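Local structure of 2OG-Fe dioxygenase family protein (Methylibium petroleiphilum, 3PL0) at residues A[66-74]-A[107-115]; A[2-10]-A[18-28]. The protein is a cupin-fold protein related to BsmA, a protein linked to biofilm formation, and probably acts as an iron-dependent dioxygenase, its substrate being unknown. All coordinates share one frame; numbering follows the deposited sequence.

Interaction 1: A[66-74]-A[107-115]; sequences RYRRHGCFM and FEPLSNEMI
The guanidinium of Arg68 lies flat over one face of Phe107, a cation-pi stack with centres 3.7 Å apart and planes at 12°, joining strand 65-77 of the double-stranded beta-helix (cupin) fold, which carries Arg68, to the loop that carries Phe107. The bend at chi3 (-69°) turns NE and the guanidinium flat over the ring, where CD already makes a CH-pi contact. Beyond the aromatic face, Arg68 NH1 forms a salt bridge with Asp56, an acidic partner likely to stabilise its charge. His70 receives the edge of the same phenyl ring on its imidazole face, offset and with planes at 82°, while its NE2 is bound to Glu145.

The backbones meet in a single beta bridge, His70 with Pro109: His70 N donates to Glu108 O at 2.8 Å, and Leu110 N returns a bond to His70 O at 3.2 Å. Arg69 NH1 donates to Pro109 O at 3.0 Å and shares a water with Glu108 OE1. Farther along, Leu110 CD1 packs against Gly71 CA. In the short, weakly bonded helical turn that holds Ile115, Ser111 OG caps Met114 N. Phe73 turns its ring edge to Leu110 and Ile115, CZ lying 3.7 Å from Leu110 CD1 and 3.8 Å from Ile115 CG2.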
# COMPACT_ATOMS: atom_id res chain seq x y z
N ARG A 66 2.56 0.03 15.96
CA ARG A 66 2.54 -0.52 14.60
C ARG A 66 2.77 -2.04 14.60
O ARG A 66 3.67 -2.54 15.22
CB ARG A 66 3.60 0.17 13.77
CG ARG A 66 3.58 -0.28 12.29
CD ARG A 66 4.22 0.73 11.40
NE ARG A 66 5.67 0.79 11.61
CZ ARG A 66 6.39 1.91 11.52
NH1 ARG A 66 5.78 3.06 11.23
NH2 ARG A 66 7.71 1.90 11.70
N TYR A 67 1.89 -2.74 13.89
CA TYR A 67 2.05 -4.14 13.58
C TYR A 67 2.12 -4.35 12.08
O TYR A 67 1.42 -3.67 11.30
CB TYR A 67 0.86 -4.92 14.12
CG TYR A 67 0.61 -4.69 15.60
CD1 TYR A 67 -0.09 -3.57 16.06
CD2 TYR A 67 1.10 -5.58 16.54
CE1 TYR A 67 -0.30 -3.35 17.40
CE2 TYR A 67 0.88 -5.37 17.89
CZ TYR A 67 0.18 -4.27 18.31
OH TYR A 67 0.00 -4.07 19.66
N ARG A 68 2.91 -5.34 11.68
CA ARG A 68 3.11 -5.60 10.27
C ARG A 68 3.72 -6.97 10.03
O ARG A 68 4.11 -7.70 10.95
CB ARG A 68 4.06 -4.55 9.67
CG ARG A 68 5.50 -4.68 10.19
CD ARG A 68 6.29 -3.44 10.04
NE ARG A 68 6.57 -3.14 8.63
CZ ARG A 68 7.10 -2.00 8.20
NH1 ARG A 68 7.44 -1.04 9.05
NH2 ARG A 68 7.30 -1.82 6.90
N ARG A 69 3.74 -7.30 8.75
CA ARG A 69 4.49 -8.42 8.21
C ARG A 69 4.92 -7.99 6.82
O ARG A 69 4.50 -6.91 6.35
CB ARG A 69 3.65 -9.67 8.14
CG ARG A 69 3.41 -10.35 9.48
CD ARG A 69 2.57 -11.57 9.30
NE ARG A 69 2.30 -12.16 10.59
CZ ARG A 69 3.17 -12.84 11.32
NH1 ARG A 69 4.39 -13.15 10.88
NH2 ARG A 69 2.79 -13.25 12.51
N HIS A 70 5.80 -8.79 6.21
CA HIS A 70 6.49 -8.42 4.97
C HIS A 70 6.71 -9.65 4.10
O HIS A 70 6.96 -10.76 4.61
CB HIS A 70 7.81 -7.75 5.34
CG HIS A 70 8.65 -7.32 4.18
ND1 HIS A 70 10.00 -7.62 4.08
CD2 HIS A 70 8.36 -6.57 3.08
CE1 HIS A 70 10.48 -7.09 2.97
NE2 HIS A 70 9.51 -6.43 2.36
N GLY A 71 6.55 -9.50 2.80
CA GLY A 71 6.75 -10.60 1.88
C GLY A 71 6.99 -10.07 0.50
O GLY A 71 6.49 -8.99 0.16
N CYS A 72 7.74 -10.83 -0.30
CA CYS A 72 8.14 -10.34 -1.62
C CYS A 72 7.87 -11.38 -2.70
O CYS A 72 7.84 -12.61 -2.45
CB CYS A 72 9.61 -9.95 -1.63
SG CYS A 72 10.05 -8.66 -0.40
N PHE A 73 7.72 -10.86 -3.92
CA PHE A 73 7.31 -11.64 -5.03
C PHE A 73 7.95 -11.10 -6.28
O PHE A 73 8.44 -9.97 -6.29
CB PHE A 73 5.78 -11.58 -5.17
CG PHE A 73 5.05 -11.90 -3.91
CD1 PHE A 73 4.88 -10.92 -2.92
CD2 PHE A 73 4.52 -13.16 -3.69
CE1 PHE A 73 4.22 -11.22 -1.74
CE2 PHE A 73 3.85 -13.45 -2.50
CZ PHE A 73 3.70 -12.47 -1.52
N MSE A 74 7.93 -11.94 -7.31
CA MSE A 74 8.27 -11.52 -8.67
C MSE A 74 7.15 -11.94 -9.61
O MSE A 74 6.68 -13.11 -9.59
CB MSE A 74 9.63 -12.08 -9.15
CG MSE A 74 10.18 -11.44 -10.45
SE MSE A 74 12.06 -11.96 -10.81
CE MSE A 74 11.72 -13.85 -11.22
N PHE A 107 11.54 -7.96 8.93
CA PHE A 107 10.22 -8.06 9.49
C PHE A 107 9.82 -9.49 9.42
O PHE A 107 10.51 -10.31 8.84
CB PHE A 107 9.25 -7.23 8.65
CG PHE A 107 9.55 -5.78 8.66
CD1 PHE A 107 9.50 -5.06 9.86
CD2 PHE A 107 9.88 -5.12 7.48
CE1 PHE A 107 9.77 -3.72 9.87
CE2 PHE A 107 10.16 -3.75 7.49
CZ PHE A 107 10.10 -3.05 8.69
N GLU A 108 8.69 -9.81 10.04
CA GLU A 108 8.18 -11.17 10.04
C GLU A 108 7.47 -11.47 8.69
O GLU A 108 6.80 -10.59 8.11
CB GLU A 108 7.21 -11.36 11.19
CG GLU A 108 7.81 -11.21 12.58
CD GLU A 108 8.88 -12.28 12.86
OE1 GLU A 108 8.58 -13.48 12.66
OE2 GLU A 108 10.00 -11.90 13.28
N PRO A 109 7.64 -12.69 8.18
CA PRO A 109 7.00 -13.05 6.92
C PRO A 109 5.48 -13.15 6.96
O PRO A 109 4.85 -13.50 7.97
CB PRO A 109 7.61 -14.42 6.56
CG PRO A 109 8.40 -14.85 7.76
CD PRO A 109 8.48 -13.76 8.74
N LEU A 110 4.89 -12.88 5.82
CA LEU A 110 3.47 -13.06 5.61
C LEU A 110 3.09 -14.50 5.91
O LEU A 110 3.91 -15.44 5.78
CB LEU A 110 3.14 -12.76 4.14
CG LEU A 110 3.55 -11.44 3.53
CD1 LEU A 110 3.26 -11.40 2.01
CD2 LEU A 110 2.88 -10.27 4.27
N SER A 111 1.84 -14.67 6.32
CA SER A 111 1.30 -15.98 6.49
C SER A 111 1.35 -16.72 5.17
O SER A 111 0.89 -16.25 4.14
CB SER A 111 -0.16 -15.90 6.97
OG SER A 111 -0.89 -17.02 6.51
N ASN A 112 1.83 -17.94 5.22
CA ASN A 112 1.83 -18.76 4.04
C ASN A 112 0.40 -19.08 3.52
O ASN A 112 0.17 -19.12 2.32
CB ASN A 112 2.57 -20.05 4.34
CG ASN A 112 3.00 -20.72 3.11
OD1 ASN A 112 2.48 -21.76 2.78
ND2 ASN A 112 3.87 -20.06 2.34
N GLU A 113 -0.55 -19.26 4.41
CA GLU A 113 -1.94 -19.52 4.03
C GLU A 113 -2.49 -18.30 3.27
O GLU A 113 -3.11 -18.45 2.22
CB GLU A 113 -2.78 -19.80 5.26
CG GLU A 113 -3.83 -20.87 5.08
N MSE A 114 -2.28 -17.10 3.79
CA MSE A 114 -2.81 -15.92 3.12
C MSE A 114 -2.29 -15.79 1.68
O MSE A 114 -3.07 -15.49 0.74
CB MSE A 114 -2.47 -14.63 3.91
CG MSE A 114 -3.18 -13.42 3.37
SE MSE A 114 -2.40 -11.80 4.18
CE MSE A 114 -0.66 -11.75 3.33
N ILE A 115 -1.00 -15.98 1.48
CA ILE A 115 -0.46 -15.80 0.12
C ILE A 115 -0.93 -16.86 -0.88
O ILE A 115 -0.78 -16.66 -2.09
CB ILE A 115 1.07 -15.60 0.06
CG1 ILE A 115 1.84 -16.86 0.43
CG2 ILE A 115 1.55 -14.46 0.95
CD1 ILE A 115 3.34 -16.68 0.13
O HOH W 1 6.96 -7.80 11.16
O HOH W 2 6.35 -14.77 12.29
O HOH W 3 11.73 -8.49 5.96

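Interaction 2: A[2-10]-A[18-28]; sequences MHVDIELPL and RLRAQGFCVLT
The N-terminal segment 2-10 runs irregularly beside strand 24-27 with no direct backbone hydrogen bond to it, Asp5 and Val26 coming within 5.3 Å at their CA atoms where an inverse gamma turn centres on Asp5. Two waters bridge the gap: one is bound by His3 O, Asp5 N, Asp5 OD2 and Val26 N, the other lies among Leu8 O, Leu10 N, Val26 O and Thr28 N. Gln22 imitates a backbone partner: its OE1 accepts from His3 N at 2.8 Å, its NE2 donates to His3 O at 2.9 Å, both in the carbonyl planes, and a second NE2 bond to Phe24 O helps fix the amide's rotation.

Arg18 bends at its second torsion (chi2 -87°) and grips Asp5 side-on, NE to OD2 at 2.7 Å and NH2 to OD1 at 2.9 Å, nearly straight syn bonds in the guanidinium plane though some 25° out of that of the carboxylate. The His3 ring covers one guanidinium face, planes 10° apart. Met2, present as selenomethionine, brings its SE to the edge of the Phe24 ring, a Met-aromatic contact.

The segment thus lies against the end of helix 12-22 and strand 24-27, which joins the cupin fold's curled antiparallel sheet by pairing with 209-213; Met2 and Val4 reach Val199 of strand 198-201.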
# COMPACT_ATOMS: atom_id res chain seq x y z
N MSE A 2 -7.99 17.69 -9.15
CA MSE A 2 -7.70 16.31 -9.54
C MSE A 2 -8.87 15.38 -9.18
O MSE A 2 -9.71 15.71 -8.33
CB MSE A 2 -6.37 15.87 -8.92
CG MSE A 2 -5.21 16.72 -9.44
SE MSE A 2 -3.47 16.15 -8.83
CE MSE A 2 -3.83 16.21 -6.98
N HIS A 3 -8.97 14.24 -9.88
CA HIS A 3 -10.12 13.35 -9.72
C HIS A 3 -9.89 12.37 -8.58
O HIS A 3 -8.88 11.67 -8.58
CB HIS A 3 -10.35 12.53 -11.00
CG HIS A 3 -10.80 13.36 -12.16
ND1 HIS A 3 -12.13 13.67 -12.38
CD2 HIS A 3 -10.11 13.94 -13.17
CE1 HIS A 3 -12.23 14.40 -13.48
NE2 HIS A 3 -11.02 14.58 -13.97
N VAL A 4 -10.85 12.30 -7.65
CA VAL A 4 -10.84 11.33 -6.60
C VAL A 4 -12.05 10.46 -6.87
O VAL A 4 -13.18 10.85 -6.53
CB VAL A 4 -10.98 12.02 -5.24
CG1 VAL A 4 -11.01 10.96 -4.10
CG2 VAL A 4 -9.84 12.96 -5.02
N ASP A 5 -11.83 9.30 -7.50
CA ASP A 5 -12.95 8.49 -8.02
C ASP A 5 -13.40 7.51 -6.95
O ASP A 5 -13.37 6.29 -7.14
CB ASP A 5 -12.52 7.77 -9.32
CG ASP A 5 -12.17 8.76 -10.42
OD1 ASP A 5 -13.12 9.33 -10.97
OD2 ASP A 5 -10.96 9.05 -10.66
N ILE A 6 -13.85 8.07 -5.82
CA ILE A 6 -14.06 7.27 -4.60
C ILE A 6 -15.52 6.84 -4.49
O ILE A 6 -15.85 6.04 -3.63
CB ILE A 6 -13.55 8.01 -3.36
CG1 ILE A 6 -13.45 7.06 -2.15
CG2 ILE A 6 -14.41 9.23 -3.06
CD1 ILE A 6 -12.43 7.54 -1.12
N GLU A 7 -16.36 7.32 -5.40
CA GLU A 7 -17.79 6.96 -5.43
C GLU A 7 -18.14 6.06 -6.62
O GLU A 7 -18.87 5.07 -6.46
CB GLU A 7 -18.65 8.24 -5.46
CG GLU A 7 -18.27 9.29 -4.39
CD GLU A 7 -19.41 10.25 -4.04
OE1 GLU A 7 -19.89 10.97 -4.94
OE2 GLU A 7 -19.81 10.29 -2.85
N LEU A 8 -17.64 6.41 -7.80
CA LEU A 8 -17.95 5.65 -9.00
C LEU A 8 -16.77 4.74 -9.43
O LEU A 8 -15.60 5.10 -9.31
CB LEU A 8 -18.39 6.58 -10.14
CG LEU A 8 -19.65 7.42 -9.85
CD1 LEU A 8 -20.20 8.01 -11.13
CD2 LEU A 8 -20.71 6.58 -9.15
N PRO A 9 -17.10 3.53 -9.93
CA PRO A 9 -16.08 2.57 -10.37
C PRO A 9 -15.37 2.93 -11.68
O PRO A 9 -16.02 3.22 -12.69
CB PRO A 9 -16.86 1.27 -10.49
CG PRO A 9 -18.23 1.69 -10.91
CD PRO A 9 -18.46 3.07 -10.30
N LEU A 10 -14.05 2.97 -11.67
CA LEU A 10 -13.29 3.17 -12.88
C LEU A 10 -13.03 1.82 -13.53
O LEU A 10 -12.70 0.83 -12.84
CB LEU A 10 -11.93 3.82 -12.54
CG LEU A 10 -11.93 5.26 -12.04
CD1 LEU A 10 -10.48 5.67 -11.69
CD2 LEU A 10 -12.56 6.17 -13.10
N ARG A 18 -6.20 8.14 -16.08
CA ARG A 18 -6.07 8.92 -14.85
C ARG A 18 -4.61 8.90 -14.32
O ARG A 18 -4.06 9.92 -13.97
CB ARG A 18 -7.00 8.37 -13.77
CG ARG A 18 -8.49 8.65 -14.02
CD ARG A 18 -8.93 10.04 -13.45
NE ARG A 18 -10.37 10.05 -13.15
CZ ARG A 18 -11.32 10.50 -13.96
NH1 ARG A 18 -11.03 10.99 -15.17
NH2 ARG A 18 -12.58 10.43 -13.57
N LEU A 19 -4.01 7.72 -14.30
CA LEU A 19 -2.64 7.57 -13.82
C LEU A 19 -1.68 8.29 -14.71
O LEU A 19 -0.75 8.89 -14.22
CB LEU A 19 -2.25 6.10 -13.73
CG LEU A 19 -2.75 5.38 -12.48
CD1 LEU A 19 -2.79 3.88 -12.72
CD2 LEU A 19 -1.86 5.79 -11.30
N ARG A 20 -1.89 8.23 -16.03
CA ARG A 20 -1.06 9.02 -16.92
C ARG A 20 -1.24 10.52 -16.66
O ARG A 20 -0.29 11.27 -16.63
CB ARG A 20 -1.46 8.77 -18.38
CG ARG A 20 -0.63 9.53 -19.38
CD ARG A 20 0.85 9.16 -19.28
NE ARG A 20 1.58 9.68 -20.44
CZ ARG A 20 2.64 10.49 -20.41
NH1 ARG A 20 3.17 10.90 -19.28
NH2 ARG A 20 3.19 10.87 -21.55
N ALA A 21 -2.48 10.95 -16.57
CA ALA A 21 -2.77 12.37 -16.50
C ALA A 21 -2.44 13.03 -15.15
O ALA A 21 -1.92 14.16 -15.11
CB ALA A 21 -4.27 12.62 -16.87
N GLN A 22 -2.78 12.37 -14.04
CA GLN A 22 -2.61 12.96 -12.72
C GLN A 22 -1.74 12.13 -11.75
O GLN A 22 -1.51 12.55 -10.61
CB GLN A 22 -3.98 13.21 -12.07
CG GLN A 22 -4.84 11.96 -11.83
CD GLN A 22 -6.17 12.28 -11.18
OE1 GLN A 22 -6.74 13.37 -11.41
NE2 GLN A 22 -6.70 11.33 -10.39
N GLY A 23 -1.34 10.93 -12.15
CA GLY A 23 -0.40 10.15 -11.41
C GLY A 23 -0.99 9.33 -10.28
O GLY A 23 -0.24 8.69 -9.51
N PHE A 24 -2.32 9.32 -10.15
CA PHE A 24 -2.97 8.42 -9.18
C PHE A 24 -4.40 8.19 -9.61
O PHE A 24 -4.94 8.91 -10.45
CB PHE A 24 -2.96 8.98 -7.75
CG PHE A 24 -3.95 10.10 -7.52
CD1 PHE A 24 -3.68 11.39 -7.96
CD2 PHE A 24 -5.15 9.86 -6.89
CE1 PHE A 24 -4.60 12.40 -7.78
CE2 PHE A 24 -6.09 10.90 -6.71
CZ PHE A 24 -5.80 12.15 -7.15
N CYS A 25 -5.00 7.18 -9.04
CA CYS A 25 -6.43 7.04 -9.13
C CYS A 25 -6.92 6.16 -7.98
O CYS A 25 -6.13 5.40 -7.39
CB CYS A 25 -6.85 6.45 -10.46
SG CYS A 25 -6.36 4.74 -10.70
N VAL A 26 -8.20 6.25 -7.69
CA VAL A 26 -8.84 5.44 -6.68
C VAL A 26 -9.76 4.43 -7.35
O VAL A 26 -10.58 4.82 -8.16
CB VAL A 26 -9.65 6.35 -5.76
CG1 VAL A 26 -10.44 5.51 -4.68
CG2 VAL A 26 -8.72 7.40 -5.11
N LEU A 27 -9.64 3.15 -6.99
CA LEU A 27 -10.59 2.12 -7.41
C LEU A 27 -11.54 1.85 -6.24
O LEU A 27 -11.10 1.50 -5.12
CB LEU A 27 -9.87 0.80 -7.77
CG LEU A 27 -8.74 0.89 -8.79
CD1 LEU A 27 -8.17 -0.50 -8.97
CD2 LEU A 27 -9.26 1.44 -10.15
N THR A 28 -12.84 1.98 -6.49
CA THR A 28 -13.84 1.57 -5.52
C THR A 28 -13.73 0.05 -5.37
O THR A 28 -13.19 -0.63 -6.28
CB THR A 28 -15.28 1.93 -5.98
OG1 THR A 28 -15.60 1.22 -7.19
CG2 THR A 28 -15.42 3.46 -6.24
O HOH W 4 -9.24 8.78 -8.73
O HOH W 5 -13.12 3.83 -8.92

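Overall arrangement
Both segments of interaction 2 precede those of interaction 1 in the sequence, and the two contacts lie on opposite sides of the chain's centre, their own centres about 28 Å apart and nearest atoms about 18 Å apart. They illustrate how one curled antiparallel sheet can receive non-strand segments at distant places. Strand 65-77 of interaction 1 pairs with 141-152, which continues through 237-246 and 172-181 to 209-213, the partner of strand 24-27 in interaction 2. Helix 118-134 also touches both regions, meeting Phe73 and Leu110 in one and Leu19 in the other. The cupin core thus carries the N-terminal segment at one side and the loop 107-115 at the other.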